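Local coordinates for mevalonate kinase (Staphylococcus aureus, PDB 2X7I), which probably phosphorylates mevalonate at the expense of ATP, as a GHMP-family kinase of the mevalonate pathway of isoprenoid synthesis, at residues 76-80 and 81-85; 126-129 and 130-134; 206-209 and 210-214; 215-218 and 219-223. All blocks are in the same frame, centred on the assembly; numbering follows the deposited sequence.

All four contacts are local, made within single helices or round a helix end. Contact 1 lies at the surface, where helix 70-80 stops. Contact 2 lies within helix 125-140 and is partly buried. The two touch lightly, L80 meeting K131, and both belong to the N-terminal GHMP kinase domain. Contacts 3 and 4, both partly buried, follow one another on helix 203-222, their centres about 14 Å apart. They lie across the chain's centre from contact 1. Contact 1 ends its helix with a Schellman motif and an asparagine amide bonded to a backbone oxygen. Contact 2 brings two carboxylates together, contact 3 sets a methyl on an imidazole, and contact 4 ties a serine hydroxyl to its own helix.

Contact 1: residues 76-80 and 81-85; sequences RFVEL and NNITE
The carboxamide of N81 reaches back to the last turn of helix 70-80 and grips F77 O. N81 ND2 lies 2.9 Å from F77 O, with an N-H...O angle of 160°. The bond uses a lone pair in the carbonyl plane, and F77 O also lies close to the plane of the amide. The side chain gets there because CG of N81 sits beside its own backbone N (chi1 -64°). A second, weak bond from N81 N reaches F77 O at 3.4 Å, so one oxygen takes two donors from one residue. The same amide nitrogen, ND2, stands 3.5 Å from CD1 of the F77 ring, with the two planes 56° apart. Behind this grip is a Schellman motif that ends the helix. N82, with positive phi, is its C-prime residue. I83 N bonds to V78 O at 3.0 Å, and N82 N to E79 O at 3.3 Å. N82 N sits above the E79 carbonyl plane, not on a lone pair. The turn brings I83 back over the helix, where its CB is 4.3 Å from V78 CG1. Farther out, F77 packs on F111, S115 and L119 of helix 103-119, and both F77 and V78 touch L87 of strand 87-93.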
loop_
_atom_site.group_PDB
_atom_site.type_symbol
_atom_site.label_atom_id
_atom_site.label_comp_id
_atom_site.label_asym_id
_atom_site.label_seq_id
_atom_site.Cartn_x
_atom_site.Cartn_y
_atom_site.Cartn_z
ATOM N N ARG A 76 -20.977 -12.946 3.216
ATOM C CA ARG A 76 -21.089 -13.368 1.821
ATOM C C ARG A 76 -20.477 -14.740 1.585
ATOM O O ARG A 76 -21.047 -15.564 0.883
ATOM C CB ARG A 76 -20.411 -12.356 0.887
ATOM C CG ARG A 76 -20.724 -12.588 -0.588
ATOM C CD ARG A 76 -19.874 -11.688 -1.488
ATOM N NE ARG A 76 -20.018 -11.970 -2.923
ATOM C CZ ARG A 76 -21.050 -11.584 -3.680
ATOM N NH1 ARG A 76 -22.080 -10.912 -3.150
ATOM N NH2 ARG A 76 -21.051 -11.881 -4.983
ATOM N N PHE A 77 -19.305 -14.969 2.161
ATOM C CA PHE A 77 -18.601 -16.222 1.978
ATOM C C PHE A 77 -19.379 -17.395 2.577
ATOM O O PHE A 77 -19.422 -18.478 2.001
ATOM C CB PHE A 77 -17.207 -16.112 2.600
ATOM C CG PHE A 77 -16.500 -17.422 2.744
ATOM C CD1 PHE A 77 -15.844 -17.993 1.660
ATOM C CD2 PHE A 77 -16.469 -18.075 3.967
ATOM C CE1 PHE A 77 -15.178 -19.196 1.789
ATOM C CE2 PHE A 77 -15.806 -19.274 4.100
ATOM C CZ PHE A 77 -15.163 -19.839 3.003
ATOM N N VAL A 78 -19.998 -17.162 3.727
ATOM C CA VAL A 78 -20.772 -18.173 4.427
ATOM C C VAL A 78 -22.086 -18.521 3.710
ATOM O O VAL A 78 -22.511 -19.676 3.724
ATOM C CB VAL A 78 -21.041 -17.713 5.881
ATOM C CG1 VAL A 78 -22.169 -18.516 6.531
ATOM C CG2 VAL A 78 -19.750 -17.804 6.697
ATOM N N GLU A 79 -22.706 -17.535 3.062
ATOM C CA GLU A 79 -23.984 -17.745 2.370
ATOM C C GLU A 79 -23.817 -18.293 0.946
ATOM O O GLU A 79 -24.528 -19.211 0.543
ATOM C CB GLU A 79 -24.815 -16.450 2.362
ATOM C CG GLU A 79 -25.480 -16.129 3.709
ATOM C CD GLU A 79 -26.418 -17.243 4.203
ATOM O OE1 GLU A 79 -26.549 -17.425 5.438
ATOM O OE2 GLU A 79 -27.025 -17.942 3.356
ATOM N N LEU A 80 -22.879 -17.736 0.193
ATOM C CA LEU A 80 -22.582 -18.228 -1.161
ATOM C C LEU A 80 -22.250 -19.734 -1.165
ATOM O O LEU A 80 -22.665 -20.471 -2.069
ATOM C CB LEU A 80 -21.409 -17.438 -1.765
ATOM C CG LEU A 80 -21.242 -17.381 -3.289
ATOM C CD1 LEU A 80 -22.065 -16.226 -3.872
ATOM C CD2 LEU A 80 -19.765 -17.228 -3.692
ATOM N N ASN A 81 -21.510 -20.171 -0.143
ATOM C CA ASN A 81 -20.986 -21.535 -0.060
ATOM C C ASN A 81 -21.755 -22.427 0.908
ATOM O O ASN A 81 -21.293 -23.513 1.256
ATOM C CB ASN A 81 -19.514 -21.489 0.355
ATOM C CG ASN A 81 -18.645 -20.799 -0.670
ATOM O OD1 ASN A 81 -18.406 -21.338 -1.746
ATOM N ND2 ASN A 81 -18.166 -19.601 -0.341
ATOM N N ASN A 82 -22.922 -21.958 1.346
ATOM C CA ASN A 82 -23.791 -22.713 2.242
ATOM C C ASN A 82 -23.033 -23.367 3.403
ATOM O O ASN A 82 -23.254 -24.541 3.722
ATOM C CB ASN A 82 -24.583 -23.758 1.439
ATOM C CG ASN A 82 -25.303 -23.152 0.228
ATOM O OD1 ASN A 82 -25.215 -23.671 -0.892
ATOM N ND2 ASN A 82 -26.006 -22.043 0.449
ATOM N N ILE A 83 -22.144 -22.595 4.032
ATOM C CA ILE A 83 -21.380 -23.063 5.192
ATOM C C ILE A 83 -22.235 -23.045 6.458
ATOM O O ILE A 83 -22.589 -21.978 6.969
ATOM C CB ILE A 83 -20.143 -22.195 5.463
ATOM C CG1 ILE A 83 -19.187 -22.225 4.268
ATOM C CG2 ILE A 83 -19.421 -22.672 6.726
ATOM C CD1 ILE A 83 -18.177 -21.121 4.316
ATOM N N THR A 84 -22.538 -24.231 6.970
ATOM C CA THR A 84 -23.377 -24.378 8.156
ATOM C C THR A 84 -22.563 -24.523 9.437
ATOM O O THR A 84 -23.084 -24.274 10.531
ATOM C CB THR A 84 -24.307 -25.601 8.013
ATOM O OG1 THR A 84 -23.538 -26.728 7.586
ATOM C CG2 THR A 84 -25.402 -25.325 6.981
ATOM N N GLU A 85 -21.298 -24.922 9.306
ATOM C CA GLU A 85 -20.433 -25.147 10.469
ATOM C C GLU A 85 -19.868 -23.834 11.049
ATOM O O GLU A 85 -19.597 -22.900 10.297
ATOM C CB GLU A 85 -19.283 -26.094 10.100
ATOM C CG GLU A 85 -19.757 -27.466 9.618
ATOM C CD GLU A 85 -18.807 -28.594 9.993
ATOM O OE1 GLU A 85 -17.831 -28.825 9.237
ATOM O OE2 GLU A 85 -19.047 -29.256 11.035
#

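Contact 2: residues 126-129 and 130-134; sequences EELI and EKANW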
loop_
_atom_site.group_PDB
_atom_site.type_symbol
_atom_site.label_atom_id
_atom_site.label_comp_id
_atom_site.label_asym_id
_atom_site.label_seq_id
_atom_site.Cartn_x
_atom_site.Cartn_y
_atom_site.Cartn_z
ATOM N N GLU A 126 -6.270 -14.097 -12.707
ATOM C CA GLU A 126 -7.411 -13.296 -13.166
ATOM C C GLU A 126 -8.667 -13.522 -12.320
ATOM O O GLU A 126 -9.445 -12.605 -12.135
ATOM C CB GLU A 126 -7.716 -13.514 -14.651
ATOM C CG GLU A 126 -7.525 -12.250 -15.509
ATOM C CD GLU A 126 -8.502 -11.119 -15.155
ATOM O OE1 GLU A 126 -9.683 -11.393 -14.845
ATOM O OE2 GLU A 126 -8.084 -9.948 -15.198
ATOM N N GLU A 127 -8.840 -14.730 -11.798
ATOM C CA GLU A 127 -9.950 -15.034 -10.903
ATOM C C GLU A 127 -9.815 -14.259 -9.581
ATOM O O GLU A 127 -10.777 -13.670 -9.085
ATOM C CB GLU A 127 -10.012 -16.543 -10.645
ATOM C CG GLU A 127 -11.343 -17.039 -10.134
ATOM C CD GLU A 127 -11.514 -18.558 -10.246
ATOM O OE1 GLU A 127 -12.548 -19.062 -9.720
ATOM O OE2 GLU A 127 -10.627 -19.238 -10.844
ATOM N N LEU A 128 -8.606 -14.263 -9.030
ATOM C CA LEU A 128 -8.289 -13.498 -7.837
ATOM C C LEU A 128 -8.534 -12.013 -8.059
ATOM O O LEU A 128 -9.094 -11.346 -7.198
ATOM C CB LEU A 128 -6.820 -13.734 -7.437
ATOM C CG LEU A 128 -6.272 -12.992 -6.221
ATOM C CD1 LEU A 128 -7.269 -13.050 -5.047
ATOM C CD2 LEU A 128 -4.869 -13.545 -5.823
ATOM N N ILE A 129 -8.098 -11.510 -9.215
ATOM C CA ILE A 129 -8.280 -10.113 -9.593
ATOM C C ILE A 129 -9.757 -9.731 -9.553
ATOM O O ILE A 129 -10.124 -8.743 -8.918
ATOM C CB ILE A 129 -7.749 -9.821 -11.032
ATOM C CG1 ILE A 129 -6.218 -9.939 -11.095
ATOM C CG2 ILE A 129 -8.178 -8.431 -11.486
ATOM C CD1 ILE A 129 -5.502 -8.919 -10.252
ATOM N N GLU A 130 -10.586 -10.527 -10.226
ATOM C CA GLU A 130 -12.022 -10.298 -10.264
ATOM C C GLU A 130 -12.655 -10.361 -8.869
ATOM O O GLU A 130 -13.405 -9.469 -8.491
ATOM C CB GLU A 130 -12.711 -11.324 -11.167
ATOM C CG GLU A 130 -12.236 -11.309 -12.629
ATOM C CD GLU A 130 -12.762 -10.139 -13.409
ATOM O OE1 GLU A 130 -13.659 -9.438 -12.908
ATOM O OE2 GLU A 130 -12.286 -9.928 -14.534
ATOM N N LYS A 131 -12.353 -11.410 -8.114
ATOM C CA LYS A 131 -12.958 -11.607 -6.800
ATOM C C LYS A 131 -12.473 -10.578 -5.778
ATOM O O LYS A 131 -13.239 -10.135 -4.936
ATOM C CB LYS A 131 -12.684 -13.021 -6.288
ATOM C CG LYS A 131 -13.495 -14.112 -6.967
ATOM C CD LYS A 131 -14.857 -14.312 -6.298
ATOM C CE LYS A 131 -15.443 -15.695 -6.617
ATOM N NZ LYS A 131 -16.923 -15.780 -6.371
ATOM N N ALA A 132 -11.199 -10.207 -5.851
ATOM C CA ALA A 132 -10.659 -9.195 -4.949
ATOM C C ALA A 132 -11.277 -7.827 -5.250
ATOM O O ALA A 132 -11.639 -7.098 -4.329
ATOM C CB ALA A 132 -9.135 -9.133 -5.037
ATOM N N ASN A 133 -11.404 -7.478 -6.525
ATOM C CA ASN A 133 -12.009 -6.195 -6.890
ATOM C C ASN A 133 -13.466 -6.150 -6.418
ATOM O O ASN A 133 -13.901 -5.141 -5.874
ATOM C CB ASN A 133 -11.872 -5.897 -8.401
ATOM C CG ASN A 133 -10.466 -5.374 -8.783
ATOM O OD1 ASN A 133 -9.807 -5.905 -9.679
ATOM N ND2 ASN A 133 -10.020 -4.329 -8.102
ATOM N N TRP A 134 -14.186 -7.266 -6.558
ATOM C CA TRP A 134 -15.564 -7.357 -6.069
ATOM C C TRP A 134 -15.658 -7.247 -4.543
ATOM O O TRP A 134 -16.578 -6.605 -4.015
ATOM C CB TRP A 134 -16.257 -8.649 -6.544
ATOM C CG TRP A 134 -16.251 -8.869 -8.059
ATOM C CD1 TRP A 134 -15.844 -7.984 -9.036
ATOM C CD2 TRP A 134 -16.681 -10.052 -8.753
ATOM N NE1 TRP A 134 -15.975 -8.559 -10.278
ATOM C CE2 TRP A 134 -16.493 -9.821 -10.133
ATOM C CE3 TRP A 134 -17.192 -11.289 -8.338
ATOM C CZ2 TRP A 134 -16.808 -10.781 -11.104
ATOM C CZ3 TRP A 134 -17.509 -12.240 -9.304
ATOM C CH2 TRP A 134 -17.311 -11.978 -10.671
#
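E126 and E130 are one turn apart on helix 125-140, and their carboxylates meet. E126 OE1 is 3.0 Å from E130 OE2, and the two planes are turned 57° from each other. Both chains bend at chi2 (-65° in E126, -75° in E130). The first torsion of E126 is not staggered, which fits a strained or loosely fixed acid. CG of E130 also rests 3.1 Å from E126 O, the oxygen that accepts the backbone bond from E130 N. E127 comes next. Its O takes the bond from K131 N, while CB and CG of K131 lie alongside that same oxygen. The polar end of E127 turns to another helix, where OE1 is hydrogen-bonded to Y116 OH. E127 OE1 stays 6.4 Å from K131 NZ, too far for a salt bridge. L128 is buried. Its CD1 is 4.3 Å from the CB of A132, and A132 N bonds to L128 O at 2.7 Å. I129 closes the segment, side by side with N133, both pointing the same way. L128, with E127 and K131, meets helix 103-119, where it touches V112 and R113. I129 and N133 meet helix 145-153 at T148, and I129 also packs on Q149 and V152. The paired carboxylates of E126 and E130 would repel if both were charged, so one may hold a proton, or a cation or water beside the pair may bridge them.

Contact 3: residues 206-209 and 210-214; sequences HVKH and IGKLV
I210 packs back against H206, one turn earlier on helix 203-222. Its CB lies 3.8 Å from H206 O, the oxygen that accepts the backbone bond from I210 N. CG1 stands between the backbone N and the carbonyl carbon (chi1 80°) and leans to V207 O at 3.6 Å. That torsion leaves CG2 beside the backbone N, where it drops onto the H206 imidazole. CG2 also presses on H206 O at 3.0 Å. The methyl is a CH-pi partner over one ring face, 3.7 Å from I210 CG2 to the ring centroid and 22° off the normal. Its closest ring atom is H206 CE1, at 3.5 Å from CG2. K212 lies alongside H209, and its NZ comes to the ring edge near the plane, 3.7 Å from CD2 of H209. H206 ND1 is hydrogen-bonded to D239 OD1, which helps fix the ring under the methyl, and H209 ND1 makes a weak bond to OD2 of the same aspartate. Both histidines thus lie against helix 226-243, where they also touch L243, and L213 meets C236. In another direction V214 rests on W158 and Q160 of strand 157-160, and G211 O takes a hydrogen bond from Q160 NE2.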
loop_
_atom_site.group_PDB
_atom_site.type_symbol
_atom_site.label_atom_id
_atom_site.label_comp_id
_atom_site.label_asym_id
_atom_site.label_seq_id
_atom_site.Cartn_x
_atom_site.Cartn_y
_atom_site.Cartn_z
ATOM N N HIS A 206 0.861 21.176 -10.523
ATOM C CA HIS A 206 1.662 20.126 -9.877
ATOM C C HIS A 206 1.306 18.735 -10.404
ATOM O O HIS A 206 2.190 17.920 -10.632
ATOM C CB HIS A 206 1.523 20.138 -8.346
ATOM C CG HIS A 206 2.262 19.020 -7.665
ATOM N ND1 HIS A 206 3.628 18.863 -7.763
ATOM C CD2 HIS A 206 1.830 18.016 -6.864
ATOM C CE1 HIS A 206 4.004 17.806 -7.068
ATOM N NE2 HIS A 206 2.933 17.275 -6.511
ATOM N N VAL A 207 0.015 18.487 -10.591
ATOM C CA VAL A 207 -0.478 17.216 -11.110
ATOM C C VAL A 207 -0.131 17.089 -12.583
ATOM O O VAL A 207 0.156 15.997 -13.059
ATOM C CB VAL A 207 -2.019 17.067 -10.941
ATOM C CG1 VAL A 207 -2.447 15.652 -11.302
ATOM C CG2 VAL A 207 -2.440 17.389 -9.515
ATOM N N LYS A 208 -0.174 18.206 -13.300
ATOM C CA LYS A 208 0.313 18.260 -14.674
ATOM C C LYS A 208 1.795 17.874 -14.710
ATOM O O LYS A 208 2.201 17.036 -15.518
ATOM C CB LYS A 208 0.085 19.651 -15.276
ATOM C CG LYS A 208 0.711 19.857 -16.656
ATOM C CD LYS A 208 0.203 21.130 -17.326
ATOM C CE LYS A 208 0.669 21.220 -18.791
ATOM N NZ LYS A 208 0.093 22.409 -19.522
ATOM N N HIS A 209 2.580 18.423 -13.787
ATOM C CA HIS A 209 4.027 18.165 -13.765
ATOM C C HIS A 209 4.400 16.750 -13.329
ATOM O O HIS A 209 5.354 16.184 -13.857
ATOM C CB HIS A 209 4.768 19.186 -12.890
ATOM C CG HIS A 209 4.562 20.604 -13.313
ATOM N ND1 HIS A 209 4.587 21.654 -12.423
ATOM C CD2 HIS A 209 4.283 21.142 -14.525
ATOM C CE1 HIS A 209 4.348 22.782 -13.071
ATOM N NE2 HIS A 209 4.160 22.500 -14.348
ATOM N N ILE A 210 3.677 16.159 -12.378
ATOM C CA ILE A 210 4.058 14.808 -11.957
ATOM C C ILE A 210 3.801 13.824 -13.118
ATOM O O ILE A 210 4.464 12.801 -13.231
ATOM C CB ILE A 210 3.412 14.348 -10.603
ATOM C CG1 ILE A 210 1.978 13.885 -10.782
ATOM C CG2 ILE A 210 3.511 15.419 -9.524
ATOM C CD1 ILE A 210 1.888 12.423 -11.055
ATOM N N GLY A 211 2.857 14.168 -13.990
ATOM C CA GLY A 211 2.640 13.443 -15.230
ATOM C C GLY A 211 3.921 13.191 -15.997
ATOM O O GLY A 211 4.240 12.036 -16.295
ATOM N N LYS A 212 4.667 14.253 -16.315
ATOM C CA LYS A 212 5.978 14.074 -16.962
ATOM C C LYS A 212 6.984 13.333 -16.071
ATOM O O LYS A 212 7.781 12.555 -16.574
ATOM C CB LYS A 212 6.582 15.395 -17.507
ATOM C CG LYS A 212 6.519 16.627 -16.601
ATOM C CD LYS A 212 7.107 17.864 -17.304
ATOM C CE LYS A 212 6.376 19.156 -16.933
ATOM N NZ LYS A 212 5.052 19.302 -17.625
ATOM N N LEU A 213 6.938 13.555 -14.757
ATOM C CA LEU A 213 7.829 12.838 -13.833
ATOM C C LEU A 213 7.526 11.335 -13.734
ATOM O O LEU A 213 8.437 10.546 -13.505
ATOM C CB LEU A 213 7.802 13.471 -12.443
ATOM C CG LEU A 213 8.397 14.880 -12.361
ATOM C CD1 LEU A 213 8.067 15.526 -11.017
ATOM C CD2 LEU A 213 9.903 14.845 -12.591
ATOM N N VAL A 214 6.257 10.952 -13.886
ATOM C CA VAL A 214 5.871 9.539 -13.957
ATOM C C VAL A 214 6.408 8.891 -15.244
ATOM O O VAL A 214 6.756 7.709 -15.246
ATOM C CB VAL A 214 4.324 9.351 -13.883
ATOM C CG1 VAL A 214 3.930 7.911 -14.196
ATOM C CG2 VAL A 214 3.793 9.765 -12.519
#

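Contact 4: residues 215-218 and 219-223; sequences LRAS and DVIEH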
loop_
_atom_site.group_PDB
_atom_site.type_symbol
_atom_site.label_atom_id
_atom_site.label_comp_id
_atom_site.label_asym_id
_atom_site.label_seq_id
_atom_site.Cartn_x
_atom_site.Cartn_y
_atom_site.Cartn_z
ATOM N N LEU A 215 6.480 9.664 -16.328
ATOM C CA LEU A 215 6.992 9.162 -17.601
ATOM C C LEU A 215 8.490 8.862 -17.500
ATOM O O LEU A 215 8.951 7.814 -17.949
ATOM C CB LEU A 215 6.719 10.158 -18.734
ATOM C CG LEU A 215 7.175 9.759 -20.141
ATOM C CD1 LEU A 215 6.697 8.350 -20.500
ATOM C CD2 LEU A 215 6.712 10.785 -21.181
ATOM N N ARG A 216 9.243 9.775 -16.898
ATOM C CA ARG A 216 10.663 9.531 -16.657
ATOM C C ARG A 216 10.892 8.392 -15.655
ATOM O O ARG A 216 11.861 7.655 -15.773
ATOM C CB ARG A 216 11.342 10.790 -16.145
ATOM C CG ARG A 216 11.354 11.947 -17.134
ATOM C CD ARG A 216 11.761 13.248 -16.431
ATOM N NE ARG A 216 12.976 13.092 -15.613
ATOM C CZ ARG A 216 13.473 14.045 -14.822
ATOM N NH1 ARG A 216 12.878 15.232 -14.736
ATOM N NH2 ARG A 216 14.580 13.814 -14.120
ATOM N N ALA A 217 10.012 8.271 -14.667
ATOM C CA ALA A 217 10.104 7.207 -13.653
ATOM C C ALA A 217 9.933 5.803 -14.232
ATOM O O ALA A 217 10.532 4.857 -13.744
ATOM C CB ALA A 217 9.074 7.442 -12.564
ATOM N N SER A 218 9.104 5.671 -15.258
ATOM C CA SER A 218 8.874 4.386 -15.896
ATOM C C SER A 218 10.147 3.864 -16.537
ATOM O O SER A 218 10.500 2.713 -16.339
ATOM C CB SER A 218 7.746 4.479 -16.935
ATOM O OG SER A 218 8.039 5.417 -17.956
ATOM N N ASP A 219 10.835 4.717 -17.291
ATOM C CA ASP A 219 12.108 4.339 -17.916
ATOM C C ASP A 219 13.198 4.090 -16.871
ATOM O O ASP A 219 13.910 3.087 -16.927
ATOM C CB ASP A 219 12.562 5.411 -18.913
ATOM C CG ASP A 219 11.848 5.302 -20.249
ATOM O OD1 ASP A 219 10.962 6.149 -20.519
ATOM O OD2 ASP A 219 12.171 4.363 -21.020
ATOM N N VAL A 220 13.308 5.011 -15.921
ATOM C CA VAL A 220 14.236 4.882 -14.798
ATOM C C VAL A 220 14.088 3.541 -14.066
ATOM O O VAL A 220 15.074 2.929 -13.690
ATOM C CB VAL A 220 14.043 6.065 -13.810
ATOM C CG1 VAL A 220 14.423 5.682 -12.386
ATOM C CG2 VAL A 220 14.830 7.284 -14.300
ATOM N N ILE A 221 12.851 3.092 -13.877
ATOM C CA ILE A 221 12.580 1.815 -13.211
ATOM C C ILE A 221 12.893 0.629 -14.118
ATOM O O ILE A 221 13.479 -0.355 -13.678
ATOM C CB ILE A 221 11.105 1.767 -12.703
ATOM C CG1 ILE A 221 11.008 2.497 -11.363
ATOM C CG2 ILE A 221 10.607 0.333 -12.564
ATOM C CD1 ILE A 221 9.718 3.235 -11.157
ATOM N N GLU A 222 12.508 0.731 -15.388
ATOM C CA GLU A 222 12.822 -0.308 -16.374
ATOM C C GLU A 222 14.330 -0.544 -16.549
ATOM O O GLU A 222 14.748 -1.646 -16.927
ATOM C CB GLU A 222 12.214 0.053 -17.729
ATOM C CG GLU A 222 10.694 -0.063 -17.782
ATOM C CD GLU A 222 10.067 0.790 -18.875
ATOM O OE1 GLU A 222 10.705 1.002 -19.925
ATOM O OE2 GLU A 222 8.929 1.250 -18.688
ATOM N N HIS A 223 15.139 0.486 -16.293
ATOM C CA HIS A 223 16.590 0.397 -16.502
ATOM C C HIS A 223 17.376 0.411 -15.176
ATOM O O HIS A 223 18.606 0.565 -15.169
ATOM C CB HIS A 223 17.054 1.500 -17.468
ATOM C CG HIS A 223 16.318 1.497 -18.775
ATOM N ND1 HIS A 223 16.314 0.410 -19.627
ATOM C CD2 HIS A 223 15.548 2.438 -19.370
ATOM C CE1 HIS A 223 15.576 0.684 -20.688
ATOM N NE2 HIS A 223 15.099 1.908 -20.557
#
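The carboxylate of E222 swings back along the last turn of helix 203-222 towards S218. E222 OE2 comes within 3.2 Å of S218 O, two acceptors that are not hydrogen-bonded, and within 3.9 Å of S218 CB. The other flat acid, D219, sends OD1 to 3.7 Å from L215 O, also without a bond. S218 with E222 and L215 with D219 are i to i+4 pairs of an alpha-helix near its C-terminal end. The guanidinium of R216 reaches helix 226-243, where NH2 makes a salt bridge with E235 OE2. Backbone bonds run from V220 N to R216 O, from I221 N to A217 O and from E222 N to S218 O. I221 covers its acceptor, with CD1 3.2 Å from A217 O. A217, S218 and I221 all meet I30 of strand 29-45, while V220 touches A228, L229 and I232 of helix 226-243. Helix 203-222 thus lies between helix 226-243 and the mixed sheet that holds strand 29-45. S218 is buried, and its OG sits between its own backbone N and carbonyl carbon (chi1 60°). From there OG donates to L215 O at 2.6 Å, lying 28° out of the plane of that carbonyl.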